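Local coordinates for periplasmic binding protein (Agrobacterium tumefaciens str. B6, PDB 5L9G), which binds the opine mannopine in the periplasm, probably delivering it to an ABC transporter for import into the cell, at residues D22-Q36 and G70-A82. Sequence-based numbering, arbitrary orientation.
Sequences DVVIASSGGGWQEAQ and GSVTWDIIQIGIA. With MO0 (mannopine), chain C.
Gln-78 is the side chain to follow, because it links Ser-27 and Trp-32 to the open polyol chain of mannopine. Its CB lies 3.6 Å from Ala-26 O, which accepts the backbone N-H of Gln-78. CG then runs anti to the backbone N (chi1 -179°) and packs against Gln-36 OE1. A bend at chi2 (-87°) swings the amide round. Gln-78 OE1 accepts Ser-27 OG at 2.7 Å, in the carbonyl plane and on a lone pair, while Trp-32 NE1 comes from well above that plane at 3.0 Å. Water 1 donates a third bond to Gln-78 OE1 and is hydrogen-bonded to Ser-28 OG and to mannopine OAD and N, accepting from N. Gln-78 NE2 turns to the ligand and gives a weak bond to OAM. Gln-36 NE2 donates to Ser-27 OG, and mannopine CG sits 3.4 Å above the centre of the Trp-32 ring, on the face opposite Gln-36 NE2.

Further back, parallel pairing sets the register: Ile-76 N to Val-24 O, then Ala-26 N to Ile-76 O. Asp-75 OD2 takes Val-24 N through its anti lone pair, nearly straight at 169°. Ala-26 CB rests over one face of the Trp-74 indole, while Ile-25 CD1 and Ile-76 CG2 meet at 3.6 Å on the other side of the sheet.

Strand 23-27, helix 30-48 and strand 52-56 form a beta-alpha-beta unit of the periplasmic binding protein fold; 76-80 flanks 23-27 in parallel and pairs with antiparallel 240-256. Ser-28, Trp-32 and Gln-78, toward the C-terminal ends of the parallel strands, line the mannopine pocket.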
loop_
_atom_site.group_PDB
_atom_site.type_symbol
_atom_site.label_atom_id
_atom_site.label_comp_id
_atom_site.label_asym_id
_atom_site.label_seq_id
_atom_site.Cartn_x
_atom_site.Cartn_y
_atom_site.Cartn_z
ATOM N N ASP A 22 -16.111 3.129 -22.208
ATOM C CA ASP A 22 -15.106 2.302 -21.537
ATOM C C ASP A 22 -15.316 2.258 -20.026
ATOM O O ASP A 22 -15.710 3.264 -19.433
ATOM C CB ASP A 22 -13.700 2.882 -21.767
ATOM C CG ASP A 22 -13.202 2.956 -23.199
ATOM O OD1 ASP A 22 -13.679 2.162 -24.036
ATOM O OD2 ASP A 22 -12.288 3.770 -23.463
ATOM N N VAL A 23 -14.967 1.128 -19.393
ATOM C CA VAL A 23 -14.938 1.008 -17.927
ATOM C C VAL A 23 -13.670 1.766 -17.522
ATOM O O VAL A 23 -12.617 1.550 -18.138
ATOM C CB VAL A 23 -14.898 -0.466 -17.427
ATOM C CG1 VAL A 23 -14.618 -0.541 -15.921
ATOM C CG2 VAL A 23 -16.183 -1.206 -17.772
ATOM N N VAL A 24 -13.760 2.672 -16.532
ATOM C CA VAL A 24 -12.580 3.419 -16.093
ATOM C C VAL A 24 -12.028 2.766 -14.824
ATOM O O VAL A 24 -12.756 2.626 -13.831
ATOM C CB VAL A 24 -12.860 4.943 -15.915
ATOM C CG1 VAL A 24 -11.600 5.690 -15.473
ATOM C CG2 VAL A 24 -13.428 5.563 -17.200
ATOM N N ILE A 25 -10.746 2.354 -14.866
ATOM C CA ILE A 25 -10.062 1.737 -13.710
ATOM C C ILE A 25 -8.872 2.606 -13.290
ATOM O O ILE A 25 -8.133 3.106 -14.138
ATOM C CB ILE A 25 -9.725 0.238 -13.984
ATOM C CG1 ILE A 25 -9.153 -0.467 -12.728
ATOM C CG2 ILE A 25 -8.814 0.059 -15.242
ATOM C CD1 ILE A 25 -9.400 -1.941 -12.731
ATOM N N ALA A 26 -8.703 2.820 -11.983
ATOM C CA ALA A 26 -7.638 3.676 -11.521
ATOM C C ALA A 26 -6.820 3.084 -10.382
ATOM O O ALA A 26 -7.380 2.549 -9.427
ATOM C CB ALA A 26 -8.182 5.045 -11.124
ATOM N N SER A 27 -5.495 3.198 -10.479
ATOM C CA SER A 27 -4.612 2.787 -9.384
ATOM C C SER A 27 -3.623 3.952 -9.160
ATOM O O SER A 27 -3.954 5.090 -9.515
ATOM C CB SER A 27 -3.969 1.421 -9.635
ATOM O OG SER A 27 -3.144 0.976 -8.569
ATOM N N SER A 28 -2.441 3.701 -8.604
ATOM C CA SER A 28 -1.522 4.772 -8.236
ATOM C C SER A 28 -0.312 4.986 -9.168
ATOM O O SER A 28 0.640 5.669 -8.773
ATOM C CB SER A 28 -1.053 4.576 -6.793
ATOM O OG SER A 28 -0.145 3.488 -6.716
ATOM N N GLY A 29 -0.379 4.438 -10.378
ATOM C CA GLY A 29 0.637 4.625 -11.417
ATOM C C GLY A 29 1.904 3.821 -11.231
ATOM O O GLY A 29 1.985 2.933 -10.364
ATOM N N GLY A 30 2.884 4.114 -12.083
ATOM C CA GLY A 30 4.188 3.468 -12.028
ATOM C C GLY A 30 4.150 1.963 -12.218
ATOM O O GLY A 30 3.190 1.431 -12.817
ATOM N N GLY A 31 5.192 1.297 -11.691
ATOM C CA GLY A 31 5.399 -0.149 -11.812
ATOM C C GLY A 31 4.229 -0.993 -11.319
ATOM O O GLY A 31 3.919 -2.046 -11.900
ATOM N N TRP A 32 3.587 -0.540 -10.241
ATOM C CA TRP A 32 2.440 -1.234 -9.654
ATOM C C TRP A 32 1.238 -1.221 -10.600
ATOM O O TRP A 32 0.624 -2.273 -10.808
ATOM C CB TRP A 32 2.108 -0.655 -8.269
ATOM C CG TRP A 32 0.787 -1.074 -7.663
ATOM C CD1 TRP A 32 -0.145 -0.244 -7.112
ATOM C CD2 TRP A 32 0.272 -2.418 -7.505
ATOM N NE1 TRP A 32 -1.196 -0.978 -6.606
ATOM C CE2 TRP A 32 -0.965 -2.314 -6.827
ATOM C CE3 TRP A 32 0.738 -3.698 -7.872
ATOM C CZ2 TRP A 32 -1.773 -3.440 -6.541
ATOM C CZ3 TRP A 32 -0.066 -4.810 -7.604
ATOM C CH2 TRP A 32 -1.292 -4.681 -6.925
ATOM N N GLN A 33 0.919 -0.042 -11.203
ATOM C CA GLN A 33 -0.202 0.064 -12.154
ATOM C C GLN A 33 0.092 -0.747 -13.402
ATOM O O GLN A 33 -0.809 -1.415 -13.923
ATOM C CB GLN A 33 -0.526 1.514 -12.501
ATOM C CG GLN A 33 -1.772 1.637 -13.407
ATOM C CD GLN A 33 -2.640 2.808 -13.063
ATOM O OE1 GLN A 33 -2.599 3.324 -11.937
ATOM N NE2 GLN A 33 -3.455 3.245 -14.022
ATOM N N GLU A 34 1.358 -0.717 -13.862
ATOM C CA GLU A 34 1.800 -1.484 -15.021
ATOM C C GLU A 34 1.643 -2.990 -14.786
ATOM O O GLU A 34 1.167 -3.700 -15.677
ATOM C CB GLU A 34 3.236 -1.100 -15.430
ATOM C CG GLU A 34 3.284 0.307 -16.011
ATOM C CD GLU A 34 4.651 0.941 -16.209
ATOM O OE1 GLU A 34 5.667 0.211 -16.161
ATOM O OE2 GLU A 34 4.703 2.170 -16.444
ATOM N N ALA A 35 1.978 -3.465 -13.585
ATOM C CA ALA A 35 1.828 -4.877 -13.221
ATOM C C ALA A 35 0.348 -5.292 -13.246
ATOM O O ALA A 35 0.016 -6.338 -13.799
ATOM C CB ALA A 35 2.419 -5.133 -11.853
ATOM N N GLN A 36 -0.539 -4.463 -12.668
ATOM C CA GLN A 36 -1.977 -4.744 -12.659
ATOM C C GLN A 36 -2.519 -4.751 -14.088
ATOM O O GLN A 36 -3.254 -5.656 -14.458
ATOM C CB GLN A 36 -2.731 -3.708 -11.821
ATOM C CG GLN A 36 -2.444 -3.794 -10.343
ATOM C CD GLN A 36 -3.008 -2.587 -9.659
ATOM O OE1 GLN A 36 -4.169 -2.562 -9.279
ATOM N NE2 GLN A 36 -2.198 -1.549 -9.526
ATOM N N GLY A 70 -20.892 15.313 -7.928
ATOM C CA GLY A 70 -22.059 14.827 -8.658
ATOM C C GLY A 70 -21.696 14.337 -10.048
ATOM O O GLY A 70 -22.579 13.984 -10.833
ATOM N N SER A 71 -20.380 14.312 -10.354
ATOM C CA SER A 71 -19.817 13.875 -11.629
ATOM C C SER A 71 -18.782 12.754 -11.407
ATOM O O SER A 71 -17.579 13.027 -11.274
ATOM C CB SER A 71 -19.207 15.058 -12.379
ATOM O OG SER A 71 -20.185 16.041 -12.681
ATOM N N VAL A 72 -19.265 11.490 -11.338
ATOM C CA VAL A 72 -18.411 10.314 -11.144
ATOM C C VAL A 72 -17.967 9.796 -12.525
ATOM O O VAL A 72 -18.813 9.454 -13.357
ATOM C CB VAL A 72 -19.096 9.210 -10.284
ATOM C CG1 VAL A 72 -18.237 7.947 -10.224
ATOM C CG2 VAL A 72 -19.399 9.717 -8.875
ATOM N N THR A 73 -16.643 9.773 -12.766
ATOM C CA THR A 73 -16.066 9.272 -14.021
ATOM C C THR A 73 -15.362 7.926 -13.818
ATOM O O THR A 73 -15.286 7.138 -14.750
ATOM C CB THR A 73 -15.167 10.319 -14.729
ATOM O OG1 THR A 73 -14.130 10.759 -13.853
ATOM C CG2 THR A 73 -15.952 11.515 -15.252
ATOM N N TRP A 74 -14.870 7.655 -12.600
ATOM C CA TRP A 74 -14.183 6.396 -12.283
ATOM C C TRP A 74 -15.178 5.276 -12.009
ATOM O O TRP A 74 -16.230 5.517 -11.409
ATOM C CB TRP A 74 -13.302 6.578 -11.041
ATOM C CG TRP A 74 -12.122 7.488 -11.221
ATOM C CD1 TRP A 74 -11.553 7.887 -12.396
ATOM C CD2 TRP A 74 -11.308 8.029 -10.175
ATOM N NE1 TRP A 74 -10.458 8.679 -12.145
ATOM C CE2 TRP A 74 -10.281 8.779 -10.789
ATOM C CE3 TRP A 74 -11.378 7.994 -8.769
ATOM C CZ2 TRP A 74 -9.326 9.479 -10.048
ATOM C CZ3 TRP A 74 -10.410 8.663 -8.035
ATOM C CH2 TRP A 74 -9.407 9.405 -8.674
ATOM N N ASP A 75 -14.854 4.054 -12.459
ATOM C CA ASP A 75 -15.695 2.889 -12.162
ATOM C C ASP A 75 -15.036 2.080 -11.050
ATOM O O ASP A 75 -15.566 2.019 -9.935
ATOM C CB ASP A 75 -15.919 2.026 -13.408
ATOM C CG ASP A 75 -16.825 2.689 -14.433
ATOM O OD1 ASP A 75 -17.952 3.049 -14.078
ATOM O OD2 ASP A 75 -16.363 2.937 -15.534
ATOM N N ILE A 76 -13.864 1.500 -11.339
ATOM C CA ILE A 76 -13.087 0.723 -10.363
ATOM C C ILE A 76 -11.931 1.559 -9.822
ATOM O O ILE A 76 -11.167 2.153 -10.591
ATOM C CB ILE A 76 -12.575 -0.620 -10.977
ATOM C CG1 ILE A 76 -13.741 -1.475 -11.534
ATOM C CG2 ILE A 76 -11.682 -1.409 -9.964
ATOM C CD1 ILE A 76 -13.333 -2.582 -12.496
ATOM N N ILE A 77 -11.761 1.544 -8.494
ATOM C CA ILE A 77 -10.626 2.199 -7.848
ATOM C C ILE A 77 -9.848 1.169 -7.060
ATOM O O ILE A 77 -10.448 0.316 -6.382
ATOM C CB ILE A 77 -11.015 3.425 -6.965
ATOM C CG1 ILE A 77 -12.122 3.076 -5.919
ATOM C CG2 ILE A 77 -11.403 4.620 -7.849
ATOM C CD1 ILE A 77 -12.389 4.161 -4.851
ATOM N N GLN A 78 -8.513 1.237 -7.164
ATOM C CA GLN A 78 -7.659 0.378 -6.360
ATOM C C GLN A 78 -7.340 1.201 -5.116
ATOM O O GLN A 78 -6.767 2.286 -5.219
ATOM C CB GLN A 78 -6.386 -0.035 -7.113
ATOM C CG GLN A 78 -5.492 -0.962 -6.300
ATOM C CD GLN A 78 -4.549 -0.151 -5.439
ATOM O OE1 GLN A 78 -3.716 0.594 -5.956
ATOM N NE2 GLN A 78 -4.733 -0.187 -4.128
ATOM N N ILE A 79 -7.741 0.695 -3.947
ATOM C CA ILE A 79 -7.487 1.356 -2.666
ATOM C C ILE A 79 -6.784 0.418 -1.690
ATOM O O ILE A 79 -6.725 -0.796 -1.924
ATOM C CB ILE A 79 -8.807 1.946 -2.051
ATOM C CG1 ILE A 79 -9.868 0.840 -1.785
ATOM C CG2 ILE A 79 -9.357 3.109 -2.918
ATOM C CD1 ILE A 79 -11.058 1.258 -0.835
ATOM N N GLY A 80 -6.272 0.982 -0.594
ATOM C CA GLY A 80 -5.668 0.188 0.470
ATOM C C GLY A 80 -6.780 -0.290 1.398
ATOM O O GLY A 80 -7.786 0.412 1.593
ATOM N N ILE A 81 -6.623 -1.497 1.962
ATOM C CA ILE A 81 -7.619 -2.090 2.869
ATOM C C ILE A 81 -7.993 -1.156 4.032
ATOM O O ILE A 81 -9.128 -1.218 4.517
ATOM C CB ILE A 81 -7.154 -3.494 3.372
ATOM C CG1 ILE A 81 -8.323 -4.300 3.998
ATOM C CG2 ILE A 81 -5.927 -3.395 4.312
ATOM C CD1 ILE A 81 -8.034 -5.783 4.353
ATOM N N ALA A 82 -7.032 -0.342 4.512
ATOM C CA ALA A 82 -7.262 0.547 5.656
ATOM C C ALA A 82 -7.971 1.849 5.282
ATOM O O ALA A 82 -8.390 2.573 6.183
ATOM C CB ALA A 82 -5.960 0.805 6.412
HETATM O OAB MO0 C . -6.287 3.809 -0.875
HETATM C CAF MO0 C . -5.717 4.788 -1.701
HETATM C CAG MO0 C . -4.204 4.696 -1.783
HETATM O OAC MO0 C . -3.629 5.435 -0.762
HETATM C CAH MO0 C . -3.667 3.290 -1.898
HETATM O OAM MO0 C . -4.230 2.614 -2.961
HETATM C CAI MO0 C . -2.143 3.170 -1.924
HETATM O OAD MO0 C . -1.608 3.821 -3.036
HETATM C CAJ MO0 C . -1.680 1.746 -1.802
HETATM O OAE MO0 C . -2.162 1.205 -0.605
HETATM C CAK MO0 C . -0.163 1.551 -1.937
HETATM N N MO0 C . 0.097 0.497 -2.926
HETATM C CA MO0 C . 1.519 0.075 -2.955
HETATM C C MO0 C . 2.215 0.680 -4.150
HETATM O O MO0 C . 1.615 1.525 -4.847
HETATM C CB MO0 C . 1.695 -1.425 -2.927
HETATM C CG MO0 C . 1.406 -2.077 -4.262
HETATM C CD MO0 C . 1.082 -3.525 -4.155
HETATM O OE1 MO0 C . 2.097 -4.445 -4.449
HETATM N NE2 MO0 C . -0.037 -3.960 -3.834
HETATM O OXT MO0 C . 3.424 0.398 -4.424
HETATM O O HOH W 1 -1.539 1.885 -5.058
#